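PDB 3ING: homoserine dehydrogenase from Thermoplasma acidophilum, which probably catalyses the NADP-dependent interconversion of L-aspartate semialdehyde and L-homoserine on the route to threonine and methionine. Local coordinates for residues Ala122-His126 and Thr228-Leu232; Ser158-Ser162 and Ile289-Asn294; Asp208-Leu212 and Tyr237-Asp241. One frame throughout, in Å; residues are numbered along the deposited sequence. Where two conformers were deposited one is given.

Interaction 1: residues Ala122-His126 and Thr228-Leu232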
loop_
_atom_site.group_PDB
_atom_site.type_symbol
_atom_site.label_atom_id
_atom_site.label_comp_id
_atom_site.label_asym_id
_atom_site.label_seq_id
_atom_site.Cartn_x
_atom_site.Cartn_y
_atom_site.Cartn_z
ATOM N N ALA A 122 -1.879 -5.117 -22.173
ATOM C CA ALA A 122 -0.606 -4.741 -22.812
ATOM C C ALA A 122 -0.731 -4.453 -24.325
ATOM O O ALA A 122 0.055 -3.692 -24.880
ATOM C CB ALA A 122 0.474 -5.818 -22.543
ATOM N N ASN A 123 -1.747 -5.035 -24.952
ATOM C CA ASN A 123 -1.971 -4.938 -26.377
ATOM C C ASN A 123 -3.159 -4.084 -26.786
ATOM O O ASN A 123 -3.143 -3.460 -27.854
ATOM C CB ASN A 123 -2.178 -6.360 -26.930
ATOM C CG ASN A 123 -0.899 -7.185 -26.923
ATOM O OD1 ASN A 123 0.015 -6.889 -27.670
ATOM N ND2 ASN A 123 -0.855 -8.239 -26.125
ATOM N N LYS A 124 -4.193 -4.062 -25.954
ATOM C CA LYS A 124 -5.486 -3.497 -26.306
ATOM C C LYS A 124 -6.045 -2.551 -25.219
ATOM O O LYS A 124 -7.258 -2.476 -25.001
ATOM C CB LYS A 124 -6.482 -4.641 -26.561
ATOM C CG LYS A 124 -6.087 -5.645 -27.672
ATOM C CD LYS A 124 -6.983 -5.657 -28.873
ATOM C CE LYS A 124 -7.456 -4.287 -29.289
ATOM N NZ LYS A 124 -7.624 -4.134 -30.740
ATOM N N TRP A 125 -5.163 -1.784 -24.601
ATOM C CA TRP A 125 -5.538 -0.869 -23.516
ATOM C C TRP A 125 -6.639 0.058 -23.974
ATOM O O TRP A 125 -7.643 0.230 -23.296
ATOM C CB TRP A 125 -4.330 -0.025 -23.113
ATOM C CG TRP A 125 -4.584 0.901 -21.997
ATOM C CD1 TRP A 125 -5.166 2.140 -22.061
ATOM C CD2 TRP A 125 -4.292 0.663 -20.615
ATOM N NE1 TRP A 125 -5.232 2.680 -20.805
ATOM C CE2 TRP A 125 -4.703 1.794 -19.903
ATOM C CE3 TRP A 125 -3.723 -0.411 -19.914
ATOM C CZ2 TRP A 125 -4.584 1.890 -18.521
ATOM C CZ3 TRP A 125 -3.593 -0.315 -18.538
ATOM C CH2 TRP A 125 -4.025 0.835 -17.857
ATOM N N HIS A 126 -6.451 0.650 -25.141
ATOM C CA HIS A 126 -7.408 1.627 -25.656
ATOM C C HIS A 126 -8.810 1.045 -25.816
ATOM O O HIS A 126 -9.780 1.609 -25.320
ATOM C CB HIS A 126 -6.935 2.232 -26.988
ATOM C CG HIS A 126 -7.982 3.078 -27.650
ATOM N ND1 HIS A 126 -8.157 4.416 -27.347
ATOM C CD2 HIS A 126 -8.947 2.764 -28.546
ATOM C CE1 HIS A 126 -9.177 4.892 -28.045
ATOM N NE2 HIS A 126 -9.695 3.903 -28.758
ATOM N N THR A 228 -1.139 7.174 -20.587
ATOM C CA THR A 228 -0.931 6.931 -21.987
ATOM C C THR A 228 -1.719 5.690 -22.400
ATOM O O THR A 228 -2.335 5.019 -21.550
ATOM C CB THR A 228 0.561 6.694 -22.234
ATOM O OG1 THR A 228 1.033 5.769 -21.244
ATOM C CG2 THR A 228 1.322 8.005 -22.074
ATOM N N GLU A 229 -1.705 5.394 -23.708
ATOM C CA GLU A 229 -2.344 4.201 -24.227
ATOM C C GLU A 229 -1.335 3.468 -25.105
ATOM O O GLU A 229 -1.635 3.101 -26.233
ATOM C CB GLU A 229 -3.640 4.559 -24.971
ATOM C CG GLU A 229 -4.653 5.132 -24.023
ATOM C CD GLU A 229 -6.032 5.162 -24.627
ATOM O OE1 GLU A 229 -6.092 5.449 -25.833
ATOM O OE2 GLU A 229 -7.031 4.894 -23.909
ATOM N N TYR A 230 -0.127 3.258 -24.557
ATOM C CA TYR A 230 0.912 2.579 -25.266
ATOM C C TYR A 230 0.539 1.089 -25.426
ATOM O O TYR A 230 -0.345 0.576 -24.729
ATOM C CB TYR A 230 2.229 2.676 -24.504
ATOM C CG TYR A 230 2.955 4.018 -24.524
ATOM C CD1 TYR A 230 2.410 5.153 -25.081
ATOM C CD2 TYR A 230 4.190 4.143 -23.888
ATOM C CE1 TYR A 230 3.087 6.380 -25.019
ATOM C CE2 TYR A 230 4.863 5.346 -23.838
ATOM C CZ TYR A 230 4.318 6.461 -24.395
ATOM O OH TYR A 230 5.048 7.648 -24.304
ATOM N N THR A 231 1.181 0.459 -26.410
ATOM C CA THR A 231 1.141 -0.979 -26.615
ATOM C C THR A 231 2.597 -1.489 -26.512
ATOM O O THR A 231 3.533 -0.719 -26.267
ATOM C CB THR A 231 0.619 -1.325 -28.031
ATOM O OG1 THR A 231 1.600 -0.942 -29.008
ATOM C CG2 THR A 231 -0.740 -0.617 -28.343
ATOM N N LEU A 232 2.801 -2.773 -26.774
ATOM C CA LEU A 232 4.145 -3.355 -26.776
ATOM C C LEU A 232 5.063 -2.703 -27.784
ATOM O O LEU A 232 6.274 -2.700 -27.592
ATOM C CB LEU A 232 4.052 -4.867 -27.048
ATOM C CG LEU A 232 3.406 -5.695 -25.919
ATOM C CD1 LEU A 232 3.084 -7.171 -26.332
ATOM C CD2 LEU A 232 4.296 -5.680 -24.650
HETATM O O HOH W 1 1.027 -4.643 -28.712
HETATM O O HOH W 2 -2.152 -1.523 -25.046
HETATM O O HOH W 3 -4.244 5.437 -19.707
HETATM O O HOH W 4 -6.815 5.171 -21.350
HETATM O O HOH W 5 -9.628 4.213 -24.385
#

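Interaction 2: residues Ser158-Ser162 and Ile289-Asn294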
loop_
_atom_site.group_PDB
_atom_site.type_symbol
_atom_site.label_atom_id
_atom_site.label_comp_id
_atom_site.label_asym_id
_atom_site.label_seq_id
_atom_site.Cartn_x
_atom_site.Cartn_y
_atom_site.Cartn_z
ATOM N N SER A 158 -2.979 4.850 -1.405
ATOM C CA SER A 158 -1.959 5.212 -0.416
ATOM C C SER A 158 -1.198 6.500 -0.723
ATOM O O SER A 158 -0.647 7.101 0.188
ATOM C CB SER A 158 -0.941 4.087 -0.261
ATOM O OG SER A 158 -1.493 2.933 0.367
ATOM N N ILE A 159 -1.159 6.933 -1.980
ATOM C CA ILE A 159 -0.436 8.169 -2.362
ATOM C C ILE A 159 -1.280 9.106 -3.237
ATOM O O ILE A 159 -0.813 9.713 -4.195
ATOM C CB ILE A 159 0.902 7.833 -3.056
ATOM C CG1 ILE A 159 0.659 7.004 -4.340
ATOM C CG2 ILE A 159 1.771 7.068 -2.143
ATOM C CD1 ILE A 159 1.906 6.824 -5.196
ATOM N N LEU A 160 -2.545 9.251 -2.869
ATOM C CA LEU A 160 -3.482 10.115 -3.604
ATOM C C LEU A 160 -3.017 11.563 -3.846
ATOM O O LEU A 160 -3.271 12.117 -4.902
ATOM C CB LEU A 160 -4.866 10.117 -2.918
ATOM C CG LEU A 160 -5.695 8.842 -3.091
ATOM C CD1 LEU A 160 -6.783 8.794 -2.064
ATOM C CD2 LEU A 160 -6.271 8.813 -4.558
ATOM N N PRO A 161 -2.334 12.190 -2.885
ATOM C CA PRO A 161 -1.931 13.565 -3.135
ATOM C C PRO A 161 -0.812 13.773 -4.162
ATOM O O PRO A 161 -0.585 14.901 -4.585
ATOM C CB PRO A 161 -1.399 14.025 -1.779
ATOM C CG PRO A 161 -1.697 12.967 -0.844
ATOM C CD PRO A 161 -1.915 11.727 -1.565
ATOM N N SER A 162 -0.119 12.715 -4.545
ATOM C CA SER A 162 1.108 12.859 -5.325
ATOM C C SER A 162 1.008 12.700 -6.822
ATOM O O SER A 162 0.193 11.912 -7.338
ATOM C CB SER A 162 2.087 11.754 -4.914
ATOM O OG SER A 162 2.703 12.020 -3.662
ATOM N N ILE A 289 8.704 3.733 -5.793
ATOM C CA ILE A 289 8.064 4.819 -6.489
ATOM C C ILE A 289 8.504 6.131 -5.878
ATOM O O ILE A 289 8.356 6.374 -4.684
ATOM C CB ILE A 289 6.520 4.779 -6.483
ATOM C CG1 ILE A 289 5.990 4.306 -5.139
ATOM C CG2 ILE A 289 5.996 3.961 -7.668
ATOM C CD1 ILE A 289 4.538 4.563 -4.983
ATOM N N GLU A 290 9.027 7.006 -6.740
ATOM C CA GLU A 290 9.349 8.393 -6.387
ATOM C C GLU A 290 8.131 9.266 -6.621
ATOM O O GLU A 290 7.608 9.266 -7.716
ATOM C CB GLU A 290 10.494 8.943 -7.234
ATOM C CG GLU A 290 11.743 8.128 -7.217
ATOM C CD GLU A 290 12.860 8.722 -8.082
ATOM O OE1 GLU A 290 12.656 9.794 -8.708
ATOM O OE2 GLU A 290 13.948 8.108 -8.124
ATOM N N THR A 291 7.714 10.015 -5.592
ATOM C CA THR A 291 6.510 10.863 -5.614
ATOM C C THR A 291 6.822 12.259 -5.196
ATOM O O THR A 291 7.808 12.503 -4.497
ATOM C CB THR A 291 5.371 10.353 -4.683
ATOM O OG1 THR A 291 5.622 10.676 -3.292
ATOM C CG2 THR A 291 5.148 8.861 -4.851
ATOM N N ASP A 292 5.947 13.196 -5.558
ATOM C CA ASP A 292 6.226 14.554 -5.208
ATOM C C ASP A 292 5.620 14.982 -3.851
ATOM O O ASP A 292 5.993 16.025 -3.357
ATOM C CB ASP A 292 5.857 15.504 -6.352
ATOM C CG ASP A 292 4.348 15.651 -6.553
ATOM O OD1 ASP A 292 3.596 14.957 -5.872
ATOM O OD2 ASP A 292 3.919 16.458 -7.413
ATOM N N SER A 293 4.693 14.187 -3.280
ATOM C CA SER A 293 4.067 14.528 -1.979
ATOM C C SER A 293 4.069 13.434 -0.892
ATOM O O SER A 293 3.638 13.675 0.251
ATOM C CB SER A 293 2.622 14.945 -2.225
ATOM O OG SER A 293 2.553 15.986 -3.178
ATOM N N ASN A 294 4.550 12.253 -1.225
ATOM C CA ASN A 294 4.596 11.125 -0.283
ATOM C C ASN A 294 5.969 10.476 -0.224
ATOM O O ASN A 294 6.097 9.311 0.201
ATOM C CB ASN A 294 3.521 10.082 -0.676
ATOM C CG ASN A 294 2.113 10.622 -0.511
ATOM O OD1 ASN A 294 1.554 10.565 0.605
ATOM N ND2 ASN A 294 1.533 11.186 -1.601
#

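Interaction 3: residues Asp208-Leu212 and Tyr237-Asp241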
loop_
_atom_site.group_PDB
_atom_site.type_symbol
_atom_site.label_atom_id
_atom_site.label_comp_id
_atom_site.label_asym_id
_atom_site.label_seq_id
_atom_site.Cartn_x
_atom_site.Cartn_y
_atom_site.Cartn_z
ATOM N N ASP A 208 8.748 -15.382 -20.772
ATOM C CA ASP A 208 9.623 -14.967 -19.669
ATOM C C ASP A 208 11.044 -14.698 -20.184
ATOM O O ASP A 208 11.627 -13.650 -19.928
ATOM C CB ASP A 208 9.715 -16.057 -18.612
ATOM C CG ASP A 208 8.449 -16.197 -17.786
ATOM O OD1 ASP A 208 8.026 -15.180 -17.220
ATOM O OD2 ASP A 208 7.947 -17.328 -17.642
ATOM N N LEU A 209 11.593 -15.665 -20.898
ATOM C CA LEU A 209 13.015 -15.621 -21.297
ATOM C C LEU A 209 13.284 -14.543 -22.322
ATOM O O LEU A 209 14.384 -14.002 -22.389
ATOM C CB LEU A 209 13.486 -17.000 -21.810
ATOM C CG LEU A 209 13.294 -18.136 -20.785
ATOM C CD1 LEU A 209 13.719 -19.495 -21.361
ATOM C CD2 LEU A 209 14.022 -17.835 -19.446
ATOM N N ASN A 210 12.309 -14.190 -23.138
ATOM C CA ASN A 210 12.616 -13.129 -24.101
ATOM C C ASN A 210 12.271 -11.749 -23.556
ATOM O O ASN A 210 12.492 -10.752 -24.218
ATOM C CB ASN A 210 12.044 -13.415 -25.468
ATOM C CG ASN A 210 10.577 -13.514 -25.467
ATOM O OD1 ASN A 210 9.920 -12.977 -24.580
ATOM N ND2 ASN A 210 10.028 -14.239 -26.457
ATOM N N GLY A 211 11.820 -11.691 -22.297
ATOM C CA GLY A 211 11.535 -10.405 -21.650
ATOM C C GLY A 211 10.160 -9.823 -21.979
ATOM O O GLY A 211 9.821 -8.710 -21.556
ATOM N N LEU A 212 9.344 -10.589 -22.690
ATOM C CA LEU A 212 7.992 -10.159 -23.063
ATOM C C LEU A 212 7.077 -10.008 -21.852
ATOM O O LEU A 212 6.266 -9.102 -21.808
ATOM C CB LEU A 212 7.378 -11.146 -24.053
ATOM C CG LEU A 212 6.080 -10.754 -24.762
ATOM C CD1 LEU A 212 6.187 -9.377 -25.406
ATOM C CD2 LEU A 212 5.737 -11.831 -25.863
ATOM N N TYR A 237 12.479 -3.535 -24.393
ATOM C CA TYR A 237 12.715 -4.664 -23.516
ATOM C C TYR A 237 13.809 -5.579 -24.032
ATOM O O TYR A 237 14.136 -5.548 -25.202
ATOM C CB TYR A 237 11.415 -5.435 -23.309
ATOM C CG TYR A 237 10.844 -6.161 -24.499
ATOM C CD1 TYR A 237 10.058 -5.498 -25.440
ATOM C CD2 TYR A 237 10.990 -7.534 -24.622
ATOM C CE1 TYR A 237 9.513 -6.190 -26.512
ATOM C CE2 TYR A 237 10.426 -8.230 -25.663
ATOM C CZ TYR A 237 9.685 -7.556 -26.603
ATOM O OH TYR A 237 9.118 -8.254 -27.644
ATOM N N SER A 238 14.360 -6.389 -23.134
ATOM C CA SER A 238 15.428 -7.310 -23.461
ATOM C C SER A 238 15.153 -8.649 -22.775
ATOM O O SER A 238 14.534 -8.685 -21.719
ATOM C CB SER A 238 16.791 -6.812 -22.930
ATOM O OG SER A 238 16.995 -5.420 -23.072
ATOM N N GLY A 239 15.709 -9.717 -23.325
ATOM C CA GLY A 239 15.521 -11.050 -22.759
ATOM C C GLY A 239 16.847 -11.507 -22.223
ATOM O O GLY A 239 17.777 -10.731 -22.110
ATOM N N VAL A 240 16.935 -12.787 -21.901
ATOM C CA VAL A 240 18.180 -13.378 -21.445
ATOM C C VAL A 240 19.032 -13.661 -22.683
ATOM O O VAL A 240 18.500 -13.924 -23.741
ATOM C CB VAL A 240 17.895 -14.675 -20.670
ATOM C CG1 VAL A 240 16.980 -14.388 -19.467
ATOM C CG2 VAL A 240 17.194 -15.654 -21.554
ATOM N N ASP A 241 20.346 -13.559 -22.578
ATOM C CA ASP A 241 21.203 -13.882 -23.703
ATOM C C ASP A 241 22.339 -14.758 -23.204
ATOM O O ASP A 241 22.332 -15.208 -22.058
ATOM C CB ASP A 241 21.723 -12.610 -24.379
ATOM C CG ASP A 241 22.443 -11.690 -23.413
ATOM O OD1 ASP A 241 23.084 -12.165 -22.448
ATOM O OD2 ASP A 241 22.369 -10.469 -23.636
HETATM O O HOH W 6 12.197 -7.320 -20.650
#

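Interaction 1: residues Ala122-His126 and Thr228-Leu232
H126 ND1 donates a hydrogen bond to E229 OE1 at 2.8 Å. The carboxylate oxygen lies almost in the imidazole plane and is approached on its syn side, 25° out of the carboxylate plane, with the two planes perpendicular. H126 CG is anti to the backbone N (chi1 171°), which swings the ring alongside the glutamate, and chi2 of 86° then presents ND1 to it. The extended E229 chain crosses W125 at about a right angle, with E229 CG 3.6 Å from W125 CD1. Its other oxygen, OE2, lies in the indole plane at the ring edge and takes a proton from a water that W125 NE1 also holds, 3.0 Å from that nitrogen. Glutamate suits the place because its methylenes rest against the CD1 corner of the indole while both oxygens reach polar partners. At the other end, L232 CD1 sits 3.4 Å from OD1 of N123, and a water bridges that oxygen to the backbone N of L232; N123 ND2 turns instead to the carbonyl of S119. The carbonyl oxygen of A122 meets T231 CA at 3.4 Å in a CA-H...O contact, while its small CB packs near L232 CD2. Helix 119-135 thus meets the loop after helix 212-226, joining the NAD-binding and homoserine dehydrogenase regions. The H126-E229 bond and several water bridges make a hydrated interface, where a protonated H126 would probably strengthen the bond.

Interaction 2: residues Ser158-Ser162 and Ile289-Asn294
S162 and S293 come within 4.8 Å, CA to CA, where a type I turn from I159 to S162, closed by the bond from S162 N to I159 O, sits beside the turn after strand 286-291. S162 sends its OG across, anti to the carbonyl carbon (chi1 -76°), and it accepts a hydrogen bond from the backbone N of S293 at 3.0 Å, a bent bond (135° at the hydrogen). Serine serves well here, since its short hydroxyl arm can reach that N-H while the two chains stay close. OD1 of D292 lies 3.3 Å from S162 CA and also accepts from S293 OG, above the carboxylate plane, and from the backbone N of K163. The turn 292-295 is the hairpin connection between strands 286-291 and 296-301 of the antiparallel sheet, and 158-162 leads into strand 164-170, the neighbour of 286-291. T291 closes the turn in an ST motif: its OG1 accepts a hydrogen bond from N294 N at 2.8 Å and is also hydrogen-bonded to G295 O, while CG2 packs 3.8 Å from I159 CD1. A valine in its place would probably leave N294 N and G295 O without their hydroxyl partner and the turn less firmly held. Branched I159 and I289 reach tip to tip. Both turns lie at the subunit interface, where Y307 OH of the second subunit hydrogen-bonds to D292 O and its G311 packs on N294.

Interaction 3: residues Asp208-Leu212 and Tyr237-Asp241
G211 marks the break between helix 206-209 and helix 212-226, at the N-cap of the second helix, and G239 of the loop 237-241 lies close against it. G211 has a positive phi (83°), and a side chain on it would run into S238 O, so glycine is called for twice over. Its CA instead offers a C-H to S238 O at 3.5 Å. G239 is equally bare, and its CA comes 3.2 Å from L209 O. That same carbonyl accepts a hydrogen bond from V240 N at 2.9 Å, nearly straight. V240 CG2 then packs 4.0 Å from L209 CB, a branched residue beside a leucine that also touches helix 173-183. N210 makes an Asx turn: its OD1 accepts a hydrogen bond from L212 N at 3.1 Å and so holds the start of the next helix. Y237 has CG between the backbone N and the carbonyl carbon (chi1 68°), which brings its ring up beside the turn. N210 O lies at the ring edge, in plane, 3.6 Å from CE2, while the L212 side chain lies beside Y237 and points the same way, CD1 3.9 Å from Y237 OH. A water donates to both G211 O and S238 O. The direct hydrogen bond across the contact is thus between backbones, two glycines permitting the closeness; D208 OD2, accepting from the backbone N of E202, links this helix end to a residue that contacts NADPH.

Overall arrangement
From the N terminus, the chain first supplies 122-126 on helix 119-135, then 158-162 just before strand 164-170, then 208-212 at the turn between helices 206-209 and 212-226. Residues 228-232, in the loop after helix 212-226, close interaction 1; residues 237-241 close interaction 3; residues 289-294, at the hairpin of the antiparallel sheet, close interaction 2. Interaction 3 is nested inside the loop of interaction 2, whereas interaction 1 crosses both. Interactions 1 and 3 touch, with L232 CD1 3.9 Å from L212 CD1, but interaction 2 stands apart, its nearest atoms about 14 Å from those of interaction 1. Interaction 1 joins the NAD-binding and homoserine dehydrogenase regions; the other two stay within the latter.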